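Local coordinates for putative uncharacterized protein (Enterobacter cloacae, PDB 4HFK) that probably acts as an immunity protein of a type VI secretion system, binding and neutralising an amidase effector, at residues E16-V19 / Q20-I24; G71-P75 / G76-I80. All coordinates share one frame; numbering follows the deposited sequence.

Contact 1 (E16-V19 / Q20-I24); sequences ENWV and QNRCI
The indole of Trp18 and the guanidinium of Arg22 lie side by side, their planes only 15° apart, yet it is the aliphatic part of the arginine that touches the ring. Arg22 CD sits 3.5 Å from Trp18 CZ2, approaching the six-membered ring obliquely, while Arg22 NE stays 4.2 Å from the same carbon. Both side chains leave the helix with CG anti to the backbone N (chi1 -178° for Trp18), which sends them in the same direction one turn apart. Phe55 and Asp59, both on helix 52-66, complete the surroundings: the first meets the indole edge-to-face, the second forms a salt bridge with Arg22 NE. All this is built on i to i+4 spacing within helix 11-27, the central helix of this all-helical immunity-protein fold. The turn beneath the pair is fixed by Arg22 N, hydrogen-bonded to Trp18 O at 2.9 Å; Asn21 N reaches Asn17 O at 2.8 Å and 166°. The Asn21 amide folds back over that same acceptor, its CG 3.2 Å from Asn17 O, while ND2 gives a weak bond to Gln20 OE1 at 3.1 Å. Beyond it, Gln20 NE2 is hydrogen-bonded to Thr84 OG1 and to Gln20 OE1 of the second subunit, so this flank of the helix belongs to the dimer interface. On the side turned to helix 52-66, Val19 CG1 packs against Cys23 SG at 4.2 Å.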
loop_
_atom_site.group_PDB
_atom_site.type_symbol
_atom_site.label_atom_id
_atom_site.label_comp_id
_atom_site.label_asym_id
_atom_site.label_seq_id
_atom_site.Cartn_x
_atom_site.Cartn_y
_atom_site.Cartn_z
ATOM N N GLU B 16 -2.758 -9.467 -4.225
ATOM C CA GLU B 16 -2.442 -8.082 -4.597
ATOM C C GLU B 16 -1.671 -7.349 -3.496
ATOM O O GLU B 16 -0.699 -6.648 -3.768
ATOM C CB GLU B 16 -3.727 -7.306 -4.923
ATOM C CG GLU B 16 -4.377 -7.734 -6.242
ATOM C CD GLU B 16 -5.846 -7.327 -6.338
ATOM O OE1 GLU B 16 -6.361 -6.661 -5.402
ATOM O OE2 GLU B 16 -6.485 -7.685 -7.351
ATOM N N ASN B 17 -2.126 -7.498 -2.262
ATOM C CA ASN B 17 -1.483 -6.846 -1.133
ATOM C C ASN B 17 -0.090 -7.413 -0.872
ATOM O O ASN B 17 0.830 -6.662 -0.540
ATOM C CB ASN B 17 -2.388 -6.916 0.107
ATOM C CG ASN B 17 -3.692 -6.141 -0.098
ATOM O OD1 ASN B 17 -3.779 -5.310 -1.005
ATOM N ND2 ASN B 17 -4.706 -6.421 0.728
ATOM N N TRP B 18 0.079 -8.723 -1.048
ATOM C CA TRP B 18 1.419 -9.296 -1.021
ATOM C C TRP B 18 2.315 -8.592 -2.038
ATOM O O TRP B 18 3.414 -8.124 -1.701
ATOM C CB TRP B 18 1.410 -10.808 -1.291
ATOM C CG TRP B 18 2.811 -11.412 -1.215
ATOM C CD1 TRP B 18 3.460 -11.855 -0.088
ATOM C CD2 TRP B 18 3.732 -11.601 -2.306
ATOM N NE1 TRP B 18 4.720 -12.325 -0.418
ATOM C CE2 TRP B 18 4.908 -12.182 -1.768
ATOM C CE3 TRP B 18 3.668 -11.361 -3.683
ATOM C CZ2 TRP B 18 6.017 -12.506 -2.565
ATOM C CZ3 TRP B 18 4.764 -11.692 -4.472
ATOM C CH2 TRP B 18 5.924 -12.260 -3.905
ATOM N N VAL B 19 1.843 -8.505 -3.277
ATOM C CA VAL B 19 2.635 -7.895 -4.348
ATOM C C VAL B 19 2.958 -6.439 -4.017
ATOM O O VAL B 19 4.101 -5.990 -4.188
ATOM C CB VAL B 19 1.914 -7.954 -5.717
ATOM C CG1 VAL B 19 2.667 -7.112 -6.760
ATOM C CG2 VAL B 19 1.778 -9.401 -6.197
ATOM N N GLN B 20 1.951 -5.705 -3.542
ATOM C CA GLN B 20 2.136 -4.286 -3.227
ATOM C C GLN B 20 3.141 -4.095 -2.090
ATOM O O GLN B 20 4.057 -3.274 -2.188
ATOM C CB GLN B 20 0.800 -3.628 -2.861
ATOM C CG GLN B 20 0.794 -2.102 -3.061
ATOM C CD GLN B 20 0.636 -1.324 -1.763
ATOM O OE1 GLN B 20 0.731 -1.888 -0.676
ATOM N NE2 GLN B 20 0.383 -0.020 -1.877
ATOM N N ASN B 21 2.965 -4.850 -1.010
ATOM C CA ASN B 21 3.837 -4.718 0.155
ATOM C C ASN B 21 5.272 -5.078 -0.206
ATOM O O ASN B 21 6.223 -4.419 0.214
ATOM C CB ASN B 21 3.362 -5.608 1.300
ATOM C CG ASN B 21 2.116 -5.082 1.983
ATOM O OD1 ASN B 21 1.689 -5.639 2.999
ATOM N ND2 ASN B 21 1.513 -4.021 1.429
ATOM N N ARG B 22 5.426 -6.128 -0.998
ATOM C CA ARG B 22 6.743 -6.522 -1.470
ATOM C C ARG B 22 7.372 -5.456 -2.388
ATOM O O ARG B 22 8.583 -5.205 -2.328
ATOM C CB ARG B 22 6.663 -7.869 -2.177
ATOM C CG ARG B 22 7.980 -8.317 -2.727
ATOM C CD ARG B 22 8.190 -9.795 -2.477
ATOM N NE ARG B 22 9.474 -10.228 -3.016
ATOM C CZ ARG B 22 10.549 -10.464 -2.271
ATOM N NH1 ARG B 22 10.488 -10.331 -0.950
ATOM N NH2 ARG B 22 11.674 -10.852 -2.850
ATOM N N CYS B 23 6.562 -4.826 -3.237
ATOM C CA CYS B 23 7.072 -3.720 -4.050
ATOM C C CYS B 23 7.585 -2.583 -3.175
ATOM O O CYS B 23 8.662 -2.037 -3.424
ATOM C CB CYS B 23 5.993 -3.164 -4.976
ATOM S SG CYS B 23 5.663 -4.142 -6.411
ATOM N N ILE B 24 6.800 -2.215 -2.167
ATOM C CA ILE B 24 7.201 -1.166 -1.227
ATOM C C ILE B 24 8.554 -1.496 -0.610
ATOM O O ILE B 24 9.411 -0.624 -0.481
ATOM C CB ILE B 24 6.143 -0.967 -0.130
ATOM C CG1 ILE B 24 4.875 -0.361 -0.746
ATOM C CG2 ILE B 24 6.669 -0.050 0.968
ATOM C CD1 ILE B 24 3.677 -0.334 0.181
#

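Contact 2 (G71-P75 / G76-I80); sequences GGTEP and GHYQI
Tyr78 folds its ring back across the loop that joins helices 52-66 and 79-87, and stands itself at the N-cap position of the second helix. Its backbone takes a left-handed helical conformation, and with CG anti to the carbonyl carbon (chi1 -71°) the phenol reaches across to the chain from Gly71 to Glu74. The hydroxyl accepts a hydrogen bond from Glu74 N at 3.1 Å and 156°. Along the ring, CE2 lies 3.3 Å from Gly72 N and CZ 3.6 Å from Gly72 CA; Gly71 O stands over one face near the rim, and Glu74 O lies in plane at the edge. Glu74 sets CB 3.3 Å from Tyr78 OH, then bends at chi2 (-72°), which carries the carboxylate away from residues 76-80; a basic side chain of another protein packs against Glu74. Asp36 of the second subunit accepts from Gln79 N and Ile80 N, holding the first turn of helix 79-87. Within the loop a water ties the two limbs together: it accepts from Gly72 N at 3.0 Å and is placed to donate to Glu74 O at 2.6 Å and to Gly76 O at 2.9 Å, though it has more acceptors within reach than protons to give.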
loop_
_atom_site.group_PDB
_atom_site.type_symbol
_atom_site.label_atom_id
_atom_site.label_comp_id
_atom_site.label_asym_id
_atom_site.label_seq_id
_atom_site.Cartn_x
_atom_site.Cartn_y
_atom_site.Cartn_z
ATOM N N GLY B 71 5.584 9.537 -13.411
ATOM C CA GLY B 71 5.744 10.843 -12.803
ATOM C C GLY B 71 4.428 11.573 -12.628
ATOM O O GLY B 71 3.353 11.038 -12.923
ATOM N N GLY B 72 4.526 12.815 -12.169
ATOM C CA GLY B 72 3.372 13.643 -11.862
ATOM C C GLY B 72 3.858 15.068 -11.693
ATOM O O GLY B 72 5.010 15.368 -12.043
ATOM N N THR B 73 3.003 15.951 -11.176
ATOM C CA THR B 73 3.389 17.353 -11.023
ATOM C C THR B 73 4.430 17.535 -9.917
ATOM O O THR B 73 5.141 18.539 -9.895
ATOM C CB THR B 73 2.180 18.262 -10.742
ATOM O OG1 THR B 73 1.549 17.851 -9.524
ATOM C CG2 THR B 73 1.159 18.183 -11.894
ATOM N N GLU B 74 4.515 16.570 -9.002
ATOM C CA GLU B 74 5.522 16.626 -7.944
ATOM C C GLU B 74 6.845 16.062 -8.477
ATOM O O GLU B 74 6.854 15.312 -9.451
ATOM C CB GLU B 74 5.042 15.879 -6.689
ATOM C CG GLU B 74 3.811 16.515 -6.014
ATOM C CD GLU B 74 4.140 17.823 -5.288
ATOM O OE1 GLU B 74 5.159 17.867 -4.567
ATOM O OE2 GLU B 74 3.389 18.812 -5.440
ATOM N N PRO B 75 7.978 16.441 -7.860
ATOM C CA PRO B 75 9.253 16.050 -8.479
ATOM C C PRO B 75 9.652 14.587 -8.250
ATOM O O PRO B 75 10.575 14.111 -8.915
ATOM C CB PRO B 75 10.268 16.985 -7.805
ATOM C CG PRO B 75 9.665 17.283 -6.459
ATOM C CD PRO B 75 8.172 17.375 -6.732
ATOM N N GLY B 76 8.989 13.882 -7.342
ATOM C CA GLY B 76 9.367 12.498 -7.073
ATOM C C GLY B 76 9.011 11.506 -8.171
ATOM O O GLY B 76 8.601 11.891 -9.276
ATOM N N HIS B 77 9.167 10.217 -7.871
ATOM C CA HIS B 77 8.972 9.185 -8.884
ATOM C C HIS B 77 7.675 8.387 -8.693
ATOM O O HIS B 77 7.465 7.384 -9.380
ATOM C CB HIS B 77 10.174 8.224 -8.930
ATOM C CG HIS B 77 11.484 8.895 -9.218
ATOM N ND1 HIS B 77 11.678 9.713 -10.316
ATOM C CD2 HIS B 77 12.663 8.871 -8.556
ATOM C CE1 HIS B 77 12.919 10.163 -10.308
ATOM N NE2 HIS B 77 13.541 9.666 -9.254
ATOM N N TYR B 78 6.827 8.814 -7.758
ATOM C CA TYR B 78 5.513 8.177 -7.561
ATOM C C TYR B 78 5.580 6.649 -7.457
ATOM O O TYR B 78 4.691 5.944 -7.951
ATOM C CB TYR B 78 4.545 8.585 -8.684
ATOM C CG TYR B 78 4.100 10.031 -8.596
ATOM C CD1 TYR B 78 2.829 10.357 -8.149
ATOM C CD2 TYR B 78 4.961 11.064 -8.939
ATOM C CE1 TYR B 78 2.415 11.680 -8.059
ATOM C CE2 TYR B 78 4.565 12.391 -8.854
ATOM C CZ TYR B 78 3.290 12.695 -8.414
ATOM O OH TYR B 78 2.899 14.024 -8.323
ATOM N N GLN B 79 6.629 6.144 -6.808
ATOM C CA GLN B 79 6.812 4.702 -6.653
ATOM C C GLN B 79 5.737 4.034 -5.802
ATOM O O GLN B 79 5.374 2.886 -6.055
ATOM C CB GLN B 79 8.200 4.403 -6.078
ATOM C CG GLN B 79 9.304 5.101 -6.862
ATOM C CD GLN B 79 10.406 4.164 -7.306
ATOM O OE1 GLN B 79 10.323 3.547 -8.368
ATOM N NE2 GLN B 79 11.449 4.055 -6.492
ATOM N N ILE B 80 5.235 4.745 -4.793
ATOM C CA ILE B 80 4.209 4.180 -3.916
ATOM C C ILE B 80 2.954 3.890 -4.737
ATOM O O ILE B 80 2.346 2.811 -4.623
ATOM C CB ILE B 80 3.877 5.128 -2.742
ATOM C CG1 ILE B 80 5.020 5.122 -1.720
ATOM C CG2 ILE B 80 2.557 4.731 -2.074
ATOM C CD1 ILE B 80 5.225 3.768 -1.032
HETATM O O HOH W 1 7.273 13.540 -11.242
#

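In the fold
Contact 1 comes first along the chain, on helix 11-27, about 1 Å from the centre of the folded chain; contact 2 follows after helices 31-47 and 52-66, in the loop that leads into helix 79-87, about 18 Å from the chain centre. The centres of the two contacts are 19 Å apart, but they meet where Ile24 CG1 packs against Ile80 CD1 at 4.2 Å, joining the central helix to the start of helix 79-87. Both also touch the second subunit and the chain of another protein, consistent with an immunity dimer that presents the projecting loop, together with part of its helical body, to its amidase partner.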